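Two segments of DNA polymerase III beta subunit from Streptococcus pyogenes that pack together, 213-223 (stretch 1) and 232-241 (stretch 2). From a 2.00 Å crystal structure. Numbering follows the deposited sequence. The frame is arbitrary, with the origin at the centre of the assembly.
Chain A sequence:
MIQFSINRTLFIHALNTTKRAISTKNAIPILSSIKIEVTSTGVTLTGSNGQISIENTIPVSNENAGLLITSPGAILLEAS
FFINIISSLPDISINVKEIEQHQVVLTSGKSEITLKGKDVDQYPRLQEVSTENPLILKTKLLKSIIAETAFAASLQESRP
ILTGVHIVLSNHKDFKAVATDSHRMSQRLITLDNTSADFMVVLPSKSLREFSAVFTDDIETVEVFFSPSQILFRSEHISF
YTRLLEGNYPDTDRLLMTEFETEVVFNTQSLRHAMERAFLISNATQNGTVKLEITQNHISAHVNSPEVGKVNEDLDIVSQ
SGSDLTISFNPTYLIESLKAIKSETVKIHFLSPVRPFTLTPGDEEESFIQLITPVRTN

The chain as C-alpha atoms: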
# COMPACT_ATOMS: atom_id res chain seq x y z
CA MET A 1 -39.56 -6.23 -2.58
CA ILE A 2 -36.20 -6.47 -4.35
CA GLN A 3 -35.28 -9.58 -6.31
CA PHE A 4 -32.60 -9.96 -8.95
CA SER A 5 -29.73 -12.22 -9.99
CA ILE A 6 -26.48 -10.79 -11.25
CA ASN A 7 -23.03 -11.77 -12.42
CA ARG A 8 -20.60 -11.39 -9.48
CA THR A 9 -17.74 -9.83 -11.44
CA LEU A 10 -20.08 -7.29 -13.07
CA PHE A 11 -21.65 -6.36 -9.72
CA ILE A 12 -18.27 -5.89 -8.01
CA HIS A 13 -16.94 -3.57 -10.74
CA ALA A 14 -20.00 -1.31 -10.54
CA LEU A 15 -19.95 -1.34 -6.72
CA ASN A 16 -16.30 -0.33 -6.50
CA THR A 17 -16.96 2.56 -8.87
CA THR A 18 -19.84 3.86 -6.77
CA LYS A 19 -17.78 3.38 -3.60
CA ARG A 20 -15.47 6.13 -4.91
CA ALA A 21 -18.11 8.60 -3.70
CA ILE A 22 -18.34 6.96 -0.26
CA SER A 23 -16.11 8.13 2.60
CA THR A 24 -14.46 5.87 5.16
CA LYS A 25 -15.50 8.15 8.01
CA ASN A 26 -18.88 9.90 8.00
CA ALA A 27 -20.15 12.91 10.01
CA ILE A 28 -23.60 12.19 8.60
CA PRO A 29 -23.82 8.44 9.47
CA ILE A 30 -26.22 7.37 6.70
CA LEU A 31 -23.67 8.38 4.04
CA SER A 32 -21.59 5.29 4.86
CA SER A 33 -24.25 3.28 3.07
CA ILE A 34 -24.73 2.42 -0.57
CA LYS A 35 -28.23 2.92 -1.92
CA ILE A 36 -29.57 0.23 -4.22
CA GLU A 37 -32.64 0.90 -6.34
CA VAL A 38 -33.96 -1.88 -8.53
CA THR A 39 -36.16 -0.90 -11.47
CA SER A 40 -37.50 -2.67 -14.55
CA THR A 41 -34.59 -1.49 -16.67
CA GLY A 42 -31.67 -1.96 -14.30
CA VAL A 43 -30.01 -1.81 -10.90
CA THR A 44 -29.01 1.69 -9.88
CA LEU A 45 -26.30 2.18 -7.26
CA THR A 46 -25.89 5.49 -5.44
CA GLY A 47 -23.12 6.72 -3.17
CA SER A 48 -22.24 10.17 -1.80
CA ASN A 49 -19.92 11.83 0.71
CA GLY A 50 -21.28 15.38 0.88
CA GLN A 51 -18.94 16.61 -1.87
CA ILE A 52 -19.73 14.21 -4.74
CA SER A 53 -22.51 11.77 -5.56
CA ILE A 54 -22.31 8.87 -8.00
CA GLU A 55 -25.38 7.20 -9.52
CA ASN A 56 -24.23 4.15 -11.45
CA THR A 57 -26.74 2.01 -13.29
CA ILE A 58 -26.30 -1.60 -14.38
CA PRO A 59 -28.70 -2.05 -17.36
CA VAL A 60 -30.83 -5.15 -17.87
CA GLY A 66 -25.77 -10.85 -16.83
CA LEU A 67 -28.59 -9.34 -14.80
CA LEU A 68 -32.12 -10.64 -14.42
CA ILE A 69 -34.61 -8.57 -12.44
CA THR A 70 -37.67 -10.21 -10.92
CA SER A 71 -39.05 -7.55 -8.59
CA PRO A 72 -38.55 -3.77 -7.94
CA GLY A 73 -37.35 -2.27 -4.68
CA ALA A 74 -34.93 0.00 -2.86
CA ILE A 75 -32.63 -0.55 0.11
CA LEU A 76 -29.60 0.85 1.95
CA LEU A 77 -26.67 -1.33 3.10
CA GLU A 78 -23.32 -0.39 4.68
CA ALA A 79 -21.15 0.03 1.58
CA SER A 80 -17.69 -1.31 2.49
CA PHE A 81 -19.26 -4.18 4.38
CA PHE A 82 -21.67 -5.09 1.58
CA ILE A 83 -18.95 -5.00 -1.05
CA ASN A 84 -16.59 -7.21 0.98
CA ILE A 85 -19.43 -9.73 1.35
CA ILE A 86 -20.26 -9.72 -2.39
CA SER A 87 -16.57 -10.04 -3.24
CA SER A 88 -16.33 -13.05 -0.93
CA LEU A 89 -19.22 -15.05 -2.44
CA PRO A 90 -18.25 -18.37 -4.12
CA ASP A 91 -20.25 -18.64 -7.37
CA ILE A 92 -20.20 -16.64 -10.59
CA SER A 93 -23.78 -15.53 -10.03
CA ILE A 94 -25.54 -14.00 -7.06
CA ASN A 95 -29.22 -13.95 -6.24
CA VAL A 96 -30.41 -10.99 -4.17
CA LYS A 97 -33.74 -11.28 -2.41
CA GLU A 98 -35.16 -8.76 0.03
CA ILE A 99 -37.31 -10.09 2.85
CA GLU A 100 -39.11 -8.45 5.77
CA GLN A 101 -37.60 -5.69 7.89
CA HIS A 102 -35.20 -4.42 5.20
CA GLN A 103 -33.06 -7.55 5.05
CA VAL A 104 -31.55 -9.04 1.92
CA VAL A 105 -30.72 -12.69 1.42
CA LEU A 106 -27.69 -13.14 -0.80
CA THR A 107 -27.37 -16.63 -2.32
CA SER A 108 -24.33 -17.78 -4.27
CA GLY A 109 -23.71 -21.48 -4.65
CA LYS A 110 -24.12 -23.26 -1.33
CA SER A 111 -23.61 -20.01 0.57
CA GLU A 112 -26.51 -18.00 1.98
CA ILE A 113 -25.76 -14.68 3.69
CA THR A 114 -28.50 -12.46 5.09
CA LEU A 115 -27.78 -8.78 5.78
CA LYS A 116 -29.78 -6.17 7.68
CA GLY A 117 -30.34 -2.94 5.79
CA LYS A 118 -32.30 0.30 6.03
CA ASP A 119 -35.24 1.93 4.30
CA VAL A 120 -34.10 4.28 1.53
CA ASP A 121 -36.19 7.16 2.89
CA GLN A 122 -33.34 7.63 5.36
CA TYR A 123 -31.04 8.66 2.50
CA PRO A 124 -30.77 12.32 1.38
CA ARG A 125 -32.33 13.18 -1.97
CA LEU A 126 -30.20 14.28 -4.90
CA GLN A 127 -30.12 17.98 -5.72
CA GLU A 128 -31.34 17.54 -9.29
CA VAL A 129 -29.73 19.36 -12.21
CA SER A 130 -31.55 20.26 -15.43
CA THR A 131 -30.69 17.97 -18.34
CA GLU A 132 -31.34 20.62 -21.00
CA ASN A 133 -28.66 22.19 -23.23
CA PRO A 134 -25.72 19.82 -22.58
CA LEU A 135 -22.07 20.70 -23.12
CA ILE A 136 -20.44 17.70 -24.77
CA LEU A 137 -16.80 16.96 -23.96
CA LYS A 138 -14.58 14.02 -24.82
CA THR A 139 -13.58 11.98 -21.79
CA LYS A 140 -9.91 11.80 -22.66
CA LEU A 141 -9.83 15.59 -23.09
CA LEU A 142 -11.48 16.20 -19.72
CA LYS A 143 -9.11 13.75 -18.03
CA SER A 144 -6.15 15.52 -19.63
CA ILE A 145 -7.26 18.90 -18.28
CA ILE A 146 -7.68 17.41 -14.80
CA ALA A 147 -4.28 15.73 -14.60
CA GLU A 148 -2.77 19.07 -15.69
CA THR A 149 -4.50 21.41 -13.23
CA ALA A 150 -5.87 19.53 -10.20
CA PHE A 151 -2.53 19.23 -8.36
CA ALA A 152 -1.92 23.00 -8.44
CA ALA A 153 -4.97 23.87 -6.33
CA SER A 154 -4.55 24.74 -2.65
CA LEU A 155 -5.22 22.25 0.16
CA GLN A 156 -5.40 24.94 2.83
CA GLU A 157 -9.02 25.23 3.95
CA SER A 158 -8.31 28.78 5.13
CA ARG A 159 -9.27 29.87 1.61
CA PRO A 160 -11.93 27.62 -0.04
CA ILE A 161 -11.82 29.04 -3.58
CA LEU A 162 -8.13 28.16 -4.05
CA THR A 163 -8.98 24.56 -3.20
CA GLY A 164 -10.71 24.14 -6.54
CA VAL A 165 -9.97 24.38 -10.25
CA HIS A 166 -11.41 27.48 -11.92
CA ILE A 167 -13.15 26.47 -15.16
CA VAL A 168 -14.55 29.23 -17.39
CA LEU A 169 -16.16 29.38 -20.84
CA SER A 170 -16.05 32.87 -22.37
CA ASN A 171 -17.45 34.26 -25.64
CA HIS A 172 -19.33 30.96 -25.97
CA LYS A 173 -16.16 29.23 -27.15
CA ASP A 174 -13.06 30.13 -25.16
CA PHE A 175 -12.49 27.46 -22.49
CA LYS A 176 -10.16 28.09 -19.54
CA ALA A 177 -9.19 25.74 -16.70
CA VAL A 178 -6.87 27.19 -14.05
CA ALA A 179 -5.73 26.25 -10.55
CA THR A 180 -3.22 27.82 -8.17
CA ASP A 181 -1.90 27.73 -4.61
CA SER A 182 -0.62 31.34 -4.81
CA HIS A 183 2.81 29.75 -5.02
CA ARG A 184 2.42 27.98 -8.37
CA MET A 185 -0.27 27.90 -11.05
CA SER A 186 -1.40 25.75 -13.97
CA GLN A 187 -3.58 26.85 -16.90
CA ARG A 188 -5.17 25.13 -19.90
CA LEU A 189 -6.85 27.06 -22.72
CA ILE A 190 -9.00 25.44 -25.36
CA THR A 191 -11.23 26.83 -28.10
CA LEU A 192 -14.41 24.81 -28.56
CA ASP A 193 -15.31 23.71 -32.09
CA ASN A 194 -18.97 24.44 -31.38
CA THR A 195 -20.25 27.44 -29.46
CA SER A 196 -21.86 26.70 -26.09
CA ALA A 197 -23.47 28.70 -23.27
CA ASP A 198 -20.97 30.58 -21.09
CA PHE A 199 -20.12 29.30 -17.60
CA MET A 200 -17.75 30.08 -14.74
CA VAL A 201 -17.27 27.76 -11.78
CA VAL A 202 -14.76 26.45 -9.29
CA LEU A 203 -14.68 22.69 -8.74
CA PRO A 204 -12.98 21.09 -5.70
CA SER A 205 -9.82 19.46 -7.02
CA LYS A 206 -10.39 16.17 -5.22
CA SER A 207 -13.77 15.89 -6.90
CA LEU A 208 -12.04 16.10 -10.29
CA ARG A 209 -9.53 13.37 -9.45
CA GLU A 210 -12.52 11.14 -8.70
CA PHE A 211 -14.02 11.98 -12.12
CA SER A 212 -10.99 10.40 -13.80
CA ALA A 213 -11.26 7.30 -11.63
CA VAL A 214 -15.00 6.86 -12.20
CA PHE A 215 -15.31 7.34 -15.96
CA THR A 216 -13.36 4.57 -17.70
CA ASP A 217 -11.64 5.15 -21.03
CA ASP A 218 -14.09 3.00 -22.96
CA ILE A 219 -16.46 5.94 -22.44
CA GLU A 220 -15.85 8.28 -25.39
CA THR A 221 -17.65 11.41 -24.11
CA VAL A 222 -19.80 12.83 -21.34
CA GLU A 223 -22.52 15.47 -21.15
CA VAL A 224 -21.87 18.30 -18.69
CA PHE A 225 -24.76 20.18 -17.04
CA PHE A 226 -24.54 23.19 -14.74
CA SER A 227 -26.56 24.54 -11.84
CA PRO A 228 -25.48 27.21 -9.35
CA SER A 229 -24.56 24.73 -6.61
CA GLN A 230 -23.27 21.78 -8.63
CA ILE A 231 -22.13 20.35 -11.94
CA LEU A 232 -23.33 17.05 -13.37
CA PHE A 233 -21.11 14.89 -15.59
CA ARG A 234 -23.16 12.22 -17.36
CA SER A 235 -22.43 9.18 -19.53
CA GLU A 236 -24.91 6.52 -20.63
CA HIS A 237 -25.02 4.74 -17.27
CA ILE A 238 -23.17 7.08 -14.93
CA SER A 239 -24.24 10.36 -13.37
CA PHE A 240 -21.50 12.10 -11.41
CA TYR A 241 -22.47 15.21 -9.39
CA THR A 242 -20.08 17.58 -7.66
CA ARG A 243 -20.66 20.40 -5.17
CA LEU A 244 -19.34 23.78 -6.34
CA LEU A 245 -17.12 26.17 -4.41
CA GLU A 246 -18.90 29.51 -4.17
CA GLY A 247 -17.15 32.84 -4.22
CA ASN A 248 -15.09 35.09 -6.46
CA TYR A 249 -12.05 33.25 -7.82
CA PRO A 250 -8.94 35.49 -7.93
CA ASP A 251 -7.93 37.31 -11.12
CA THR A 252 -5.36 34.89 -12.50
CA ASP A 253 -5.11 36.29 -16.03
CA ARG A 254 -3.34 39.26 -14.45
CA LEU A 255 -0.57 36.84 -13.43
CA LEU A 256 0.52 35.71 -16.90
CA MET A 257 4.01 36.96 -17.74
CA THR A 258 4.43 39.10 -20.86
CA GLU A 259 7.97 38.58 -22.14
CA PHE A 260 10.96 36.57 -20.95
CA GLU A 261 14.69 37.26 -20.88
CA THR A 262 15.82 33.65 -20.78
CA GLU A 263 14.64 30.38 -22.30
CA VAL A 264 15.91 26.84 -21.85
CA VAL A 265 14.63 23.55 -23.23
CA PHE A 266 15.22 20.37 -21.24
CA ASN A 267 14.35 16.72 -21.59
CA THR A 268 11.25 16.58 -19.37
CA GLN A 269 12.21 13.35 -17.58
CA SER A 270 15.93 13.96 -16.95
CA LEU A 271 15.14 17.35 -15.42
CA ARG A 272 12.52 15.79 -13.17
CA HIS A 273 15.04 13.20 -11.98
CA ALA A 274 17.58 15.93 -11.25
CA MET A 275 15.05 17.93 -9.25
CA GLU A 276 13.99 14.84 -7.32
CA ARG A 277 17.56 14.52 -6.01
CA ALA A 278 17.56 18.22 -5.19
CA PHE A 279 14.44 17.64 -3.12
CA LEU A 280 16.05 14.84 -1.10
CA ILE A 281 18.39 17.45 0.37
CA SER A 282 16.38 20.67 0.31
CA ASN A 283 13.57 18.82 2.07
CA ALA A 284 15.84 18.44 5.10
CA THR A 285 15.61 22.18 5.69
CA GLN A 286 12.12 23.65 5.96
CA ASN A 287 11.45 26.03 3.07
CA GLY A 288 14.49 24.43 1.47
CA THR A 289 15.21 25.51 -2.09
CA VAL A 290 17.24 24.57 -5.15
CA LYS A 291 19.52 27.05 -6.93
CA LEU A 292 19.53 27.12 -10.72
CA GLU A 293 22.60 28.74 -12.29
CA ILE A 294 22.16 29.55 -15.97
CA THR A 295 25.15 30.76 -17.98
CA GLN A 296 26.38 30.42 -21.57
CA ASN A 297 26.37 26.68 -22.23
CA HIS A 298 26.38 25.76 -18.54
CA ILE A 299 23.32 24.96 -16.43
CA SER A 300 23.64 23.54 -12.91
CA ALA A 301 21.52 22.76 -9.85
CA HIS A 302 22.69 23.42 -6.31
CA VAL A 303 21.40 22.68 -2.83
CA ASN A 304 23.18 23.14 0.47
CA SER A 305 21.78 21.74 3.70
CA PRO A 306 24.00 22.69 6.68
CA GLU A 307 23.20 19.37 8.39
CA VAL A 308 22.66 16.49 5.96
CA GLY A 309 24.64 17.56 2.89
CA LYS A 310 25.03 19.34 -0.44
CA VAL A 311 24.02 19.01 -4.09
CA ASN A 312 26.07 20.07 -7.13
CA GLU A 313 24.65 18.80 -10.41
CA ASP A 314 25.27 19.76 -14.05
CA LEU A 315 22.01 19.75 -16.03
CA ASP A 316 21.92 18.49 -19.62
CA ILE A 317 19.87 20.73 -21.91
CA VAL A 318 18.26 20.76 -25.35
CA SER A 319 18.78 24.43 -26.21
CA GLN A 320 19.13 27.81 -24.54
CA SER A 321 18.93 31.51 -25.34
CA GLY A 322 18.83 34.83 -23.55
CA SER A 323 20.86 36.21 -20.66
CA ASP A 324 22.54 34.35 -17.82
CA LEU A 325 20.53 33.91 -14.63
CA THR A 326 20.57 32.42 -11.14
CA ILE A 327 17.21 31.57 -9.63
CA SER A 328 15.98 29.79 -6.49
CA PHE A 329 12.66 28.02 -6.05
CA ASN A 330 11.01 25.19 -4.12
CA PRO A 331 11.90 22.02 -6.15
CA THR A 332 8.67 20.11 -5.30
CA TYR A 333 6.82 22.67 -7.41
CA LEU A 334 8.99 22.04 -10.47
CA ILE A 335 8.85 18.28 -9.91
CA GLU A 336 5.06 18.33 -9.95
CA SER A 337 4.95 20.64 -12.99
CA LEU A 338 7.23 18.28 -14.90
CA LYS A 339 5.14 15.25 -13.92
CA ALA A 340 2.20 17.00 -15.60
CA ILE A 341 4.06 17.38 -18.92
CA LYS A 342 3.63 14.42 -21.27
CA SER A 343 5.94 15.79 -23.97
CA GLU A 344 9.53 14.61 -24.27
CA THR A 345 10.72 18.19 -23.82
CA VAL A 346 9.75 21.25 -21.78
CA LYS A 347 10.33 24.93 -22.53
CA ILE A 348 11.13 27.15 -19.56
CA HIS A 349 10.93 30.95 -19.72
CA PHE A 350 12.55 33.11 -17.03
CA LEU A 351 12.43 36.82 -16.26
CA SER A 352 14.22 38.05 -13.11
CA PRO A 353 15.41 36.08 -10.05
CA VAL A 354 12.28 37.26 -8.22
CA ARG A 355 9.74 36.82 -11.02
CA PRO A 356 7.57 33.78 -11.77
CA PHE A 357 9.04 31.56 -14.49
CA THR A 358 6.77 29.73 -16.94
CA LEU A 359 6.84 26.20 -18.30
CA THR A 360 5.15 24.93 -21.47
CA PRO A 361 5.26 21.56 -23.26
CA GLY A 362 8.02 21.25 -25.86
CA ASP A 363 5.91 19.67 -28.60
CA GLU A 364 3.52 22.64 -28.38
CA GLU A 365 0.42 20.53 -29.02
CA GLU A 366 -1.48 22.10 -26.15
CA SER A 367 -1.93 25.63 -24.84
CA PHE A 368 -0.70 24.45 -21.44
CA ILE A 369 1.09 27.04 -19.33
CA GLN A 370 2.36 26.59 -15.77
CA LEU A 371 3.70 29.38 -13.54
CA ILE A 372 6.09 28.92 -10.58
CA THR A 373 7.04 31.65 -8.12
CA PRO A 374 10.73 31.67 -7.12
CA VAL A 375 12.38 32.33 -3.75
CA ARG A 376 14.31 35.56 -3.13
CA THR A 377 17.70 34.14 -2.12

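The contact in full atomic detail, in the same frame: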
# COMPACT_ATOMS: atom_id res chain seq x y z
N ALA A 213 -11.22 8.67 -12.12
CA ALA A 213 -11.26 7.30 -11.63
C ALA A 213 -12.59 6.63 -11.94
O ALA A 213 -12.64 5.42 -12.16
CB ALA A 213 -10.99 7.27 -10.12
N VAL A 214 -13.67 7.41 -11.96
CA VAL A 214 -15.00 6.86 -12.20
C VAL A 214 -15.36 6.59 -13.66
O VAL A 214 -15.98 5.57 -13.97
CB VAL A 214 -16.07 7.77 -11.58
CG1 VAL A 214 -17.45 7.19 -11.82
CG2 VAL A 214 -15.81 7.94 -10.08
N PHE A 215 -15.01 7.52 -14.55
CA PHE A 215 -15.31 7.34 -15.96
C PHE A 215 -14.16 6.62 -16.66
O PHE A 215 -13.09 7.20 -16.86
CB PHE A 215 -15.60 8.68 -16.64
CG PHE A 215 -16.90 9.31 -16.20
CD1 PHE A 215 -18.09 8.97 -16.83
CD2 PHE A 215 -16.95 10.21 -15.15
CE1 PHE A 215 -19.30 9.50 -16.42
CE2 PHE A 215 -18.15 10.75 -14.73
CZ PHE A 215 -19.33 10.40 -15.37
N THR A 216 -14.38 5.36 -17.02
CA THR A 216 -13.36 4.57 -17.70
C THR A 216 -13.17 5.02 -19.14
O THR A 216 -14.07 5.60 -19.76
CB THR A 216 -13.71 3.06 -17.66
OG1 THR A 216 -15.11 2.88 -17.94
CG2 THR A 216 -13.39 2.49 -16.30
N ASP A 217 -12.00 4.74 -19.68
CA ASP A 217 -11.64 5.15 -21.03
C ASP A 217 -12.50 4.62 -22.16
O ASP A 217 -12.51 5.20 -23.25
CB ASP A 217 -10.16 4.85 -21.26
CG ASP A 217 -9.30 5.36 -20.12
OD1 ASP A 217 -9.55 6.51 -19.69
OD2 ASP A 217 -8.40 4.63 -19.65
N ASP A 218 -13.22 3.53 -21.92
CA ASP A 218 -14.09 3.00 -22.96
C ASP A 218 -15.25 3.96 -23.20
O ASP A 218 -15.99 3.83 -24.18
CB ASP A 218 -14.60 1.61 -22.56
CG ASP A 218 -15.37 1.62 -21.26
OD1 ASP A 218 -14.81 2.11 -20.26
OD2 ASP A 218 -16.52 1.13 -21.22
N ILE A 219 -15.40 4.94 -22.31
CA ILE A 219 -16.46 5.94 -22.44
C ILE A 219 -15.91 7.13 -23.22
O ILE A 219 -15.16 7.95 -22.68
CB ILE A 219 -16.95 6.43 -21.06
CG1 ILE A 219 -17.63 5.28 -20.32
CG2 ILE A 219 -17.89 7.62 -21.23
CD1 ILE A 219 -18.11 5.64 -18.93
N GLU A 220 -16.31 7.23 -24.48
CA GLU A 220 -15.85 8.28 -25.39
C GLU A 220 -16.09 9.72 -24.91
O GLU A 220 -15.16 10.53 -24.87
CB GLU A 220 -16.50 8.08 -26.76
CG GLU A 220 -15.56 8.27 -27.94
CD GLU A 220 -14.48 7.20 -28.00
OE1 GLU A 220 -14.82 6.00 -27.94
OE2 GLU A 220 -13.28 7.56 -28.12
N THR A 221 -17.33 10.05 -24.56
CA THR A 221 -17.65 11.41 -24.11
C THR A 221 -18.67 11.44 -22.98
O THR A 221 -19.30 10.44 -22.66
CB THR A 221 -18.24 12.26 -25.24
OG1 THR A 221 -19.52 11.72 -25.60
CG2 THR A 221 -17.34 12.25 -26.46
N VAL A 222 -18.83 12.62 -22.40
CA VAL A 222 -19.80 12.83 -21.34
C VAL A 222 -20.52 14.15 -21.59
O VAL A 222 -20.01 15.03 -22.28
CB VAL A 222 -19.14 12.92 -19.94
CG1 VAL A 222 -18.62 11.56 -19.52
CG2 VAL A 222 -18.01 13.94 -19.95
N GLU A 223 -21.72 14.26 -21.04
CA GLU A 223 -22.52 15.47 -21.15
C GLU A 223 -22.32 16.20 -19.83
O GLU A 223 -22.39 15.59 -18.77
CB GLU A 223 -23.99 15.12 -21.33
CG GLU A 223 -24.31 14.37 -22.60
CD GLU A 223 -25.78 14.05 -22.72
OE1 GLU A 223 -26.30 13.32 -21.84
OE2 GLU A 223 -26.42 14.53 -23.67
N LEU A 232 -23.03 18.45 -13.13
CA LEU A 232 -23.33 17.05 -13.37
C LEU A 232 -22.60 16.55 -14.62
O LEU A 232 -22.74 17.14 -15.70
CB LEU A 232 -24.84 16.86 -13.56
CG LEU A 232 -25.35 15.59 -14.26
CD1 LEU A 232 -25.01 14.33 -13.46
CD2 LEU A 232 -26.86 15.71 -14.43
N PHE A 233 -21.80 15.50 -14.46
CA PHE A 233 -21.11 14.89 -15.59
C PHE A 233 -21.91 13.62 -15.83
O PHE A 233 -22.11 12.83 -14.89
CB PHE A 233 -19.67 14.54 -15.25
CG PHE A 233 -18.81 15.72 -14.93
CD1 PHE A 233 -18.76 16.23 -13.64
CD2 PHE A 233 -18.02 16.30 -15.91
CE1 PHE A 233 -17.94 17.29 -13.34
CE2 PHE A 233 -17.19 17.37 -15.61
CZ PHE A 233 -17.15 17.86 -14.33
N ARG A 234 -22.35 13.39 -17.06
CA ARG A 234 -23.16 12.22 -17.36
C ARG A 234 -22.78 11.43 -18.61
O ARG A 234 -22.56 11.99 -19.69
CB ARG A 234 -24.63 12.64 -17.46
CG ARG A 234 -25.60 11.47 -17.51
CD ARG A 234 -27.03 11.94 -17.66
NE ARG A 234 -27.26 12.59 -18.95
CZ ARG A 234 -28.44 13.05 -19.36
NH1 ARG A 234 -29.50 12.92 -18.58
NH2 ARG A 234 -28.56 13.64 -20.54
N SER A 235 -22.71 10.11 -18.44
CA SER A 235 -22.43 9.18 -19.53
C SER A 235 -23.73 8.40 -19.69
O SER A 235 -24.75 8.77 -19.11
CB SER A 235 -21.28 8.24 -19.17
OG SER A 235 -21.60 7.42 -18.06
N GLU A 236 -23.70 7.31 -20.44
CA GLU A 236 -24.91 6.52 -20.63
C GLU A 236 -25.44 5.91 -19.33
O GLU A 236 -26.64 5.92 -19.08
CB GLU A 236 -24.67 5.42 -21.65
CG GLU A 236 -24.64 5.91 -23.09
CD GLU A 236 -25.91 6.65 -23.48
OE1 GLU A 236 -27.00 6.18 -23.10
OE2 GLU A 236 -25.82 7.69 -24.16
N HIS A 237 -24.56 5.37 -18.50
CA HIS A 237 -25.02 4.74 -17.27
C HIS A 237 -24.52 5.36 -15.98
O HIS A 237 -24.85 4.90 -14.89
CB HIS A 237 -24.65 3.25 -17.29
CG HIS A 237 -25.11 2.54 -18.52
ND1 HIS A 237 -24.25 2.15 -19.52
CD2 HIS A 237 -26.35 2.21 -18.94
CE1 HIS A 237 -24.94 1.61 -20.51
NE2 HIS A 237 -26.22 1.64 -20.18
N ILE A 238 -23.72 6.43 -16.11
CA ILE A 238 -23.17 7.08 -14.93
C ILE A 238 -23.48 8.56 -14.81
O ILE A 238 -23.29 9.34 -15.75
CB ILE A 238 -21.63 6.95 -14.90
CG1 ILE A 238 -21.23 5.48 -14.93
CG2 ILE A 238 -21.09 7.66 -13.66
CD1 ILE A 238 -19.74 5.27 -15.10
N SER A 239 -23.97 8.95 -13.64
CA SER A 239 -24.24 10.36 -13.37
C SER A 239 -23.35 10.72 -12.19
O SER A 239 -23.45 10.14 -11.10
CB SER A 239 -25.71 10.58 -13.03
OG SER A 239 -26.51 10.41 -14.18
N PHE A 240 -22.46 11.66 -12.42
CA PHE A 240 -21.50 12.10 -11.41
C PHE A 240 -21.77 13.58 -11.08
O PHE A 240 -21.61 14.46 -11.93
CB PHE A 240 -20.10 11.92 -11.99
CG PHE A 240 -18.97 12.20 -11.03
CD1 PHE A 240 -18.40 13.46 -10.96
CD2 PHE A 240 -18.41 11.18 -10.28
CE1 PHE A 240 -17.29 13.70 -10.16
CE2 PHE A 240 -17.30 11.42 -9.48
CZ PHE A 240 -16.74 12.68 -9.43
N TYR A 241 -22.20 13.84 -9.84
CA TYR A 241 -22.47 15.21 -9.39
C TYR A 241 -21.36 15.70 -8.47
O TYR A 241 -20.76 14.92 -7.73
CB TYR A 241 -23.77 15.30 -8.59
CG TYR A 241 -25.01 14.90 -9.34
CD1 TYR A 241 -25.30 13.56 -9.59
CD2 TYR A 241 -25.92 15.86 -9.76
CE1 TYR A 241 -26.46 13.20 -10.24
CE2 TYR A 241 -27.09 15.50 -10.42
CZ TYR A 241 -27.35 14.17 -10.66
OH TYR A 241 -28.50 13.81 -11.31

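Stretch 1 runs from the end of a helix through a type I turn (Thr216 to Ile219) into strand 221-223; stretch 2 is a hairpin whose strands, 232-234 and 238-241, pair through Phe233 and Phe240. Backbone pairing between the stretches is antiparallel and centres on Glu223 and Arg234, which exchange two hydrogen bonds: Glu223 N to Arg234 O (2.8 Å, nearly linear at 173°) and Arg234 N to Glu223 O (2.8 Å). The same carbonyls receive CA-H...O contacts, Val222 CA to Arg234 O at 3.3 Å and Phe233 CA to Glu223 O at 3.5 Å.

Because Glu223 and Arg234 are directly paired, their side chains leave the same face of the sheet and their charged ends converge. Arg234 NH2 donates to Glu223 OE1 at 2.6 Å in a salt bridge, and Arg234 NE adds a weak hydrogen bond to the same oxygen (3.1 Å), which lies at the guanidinium edge.

Apolar packing joins the helix end to the hairpin. The Phe215 ring reaches Ile238 (CZ to CG2, 3.7 Å) and Phe240 (CE2 to CB, 3.6 Å), with Ser235 OG at its edge, 3.5 Å from Phe215 CE1. Val214 CG2 meets Phe240 CE2 at 3.8 Å, while Ile219 CD1 approaches Ile238 CD1 at 4.2 Å. Within the hairpin, Ile238 N donates weakly to Ser235 OG (3.0 Å).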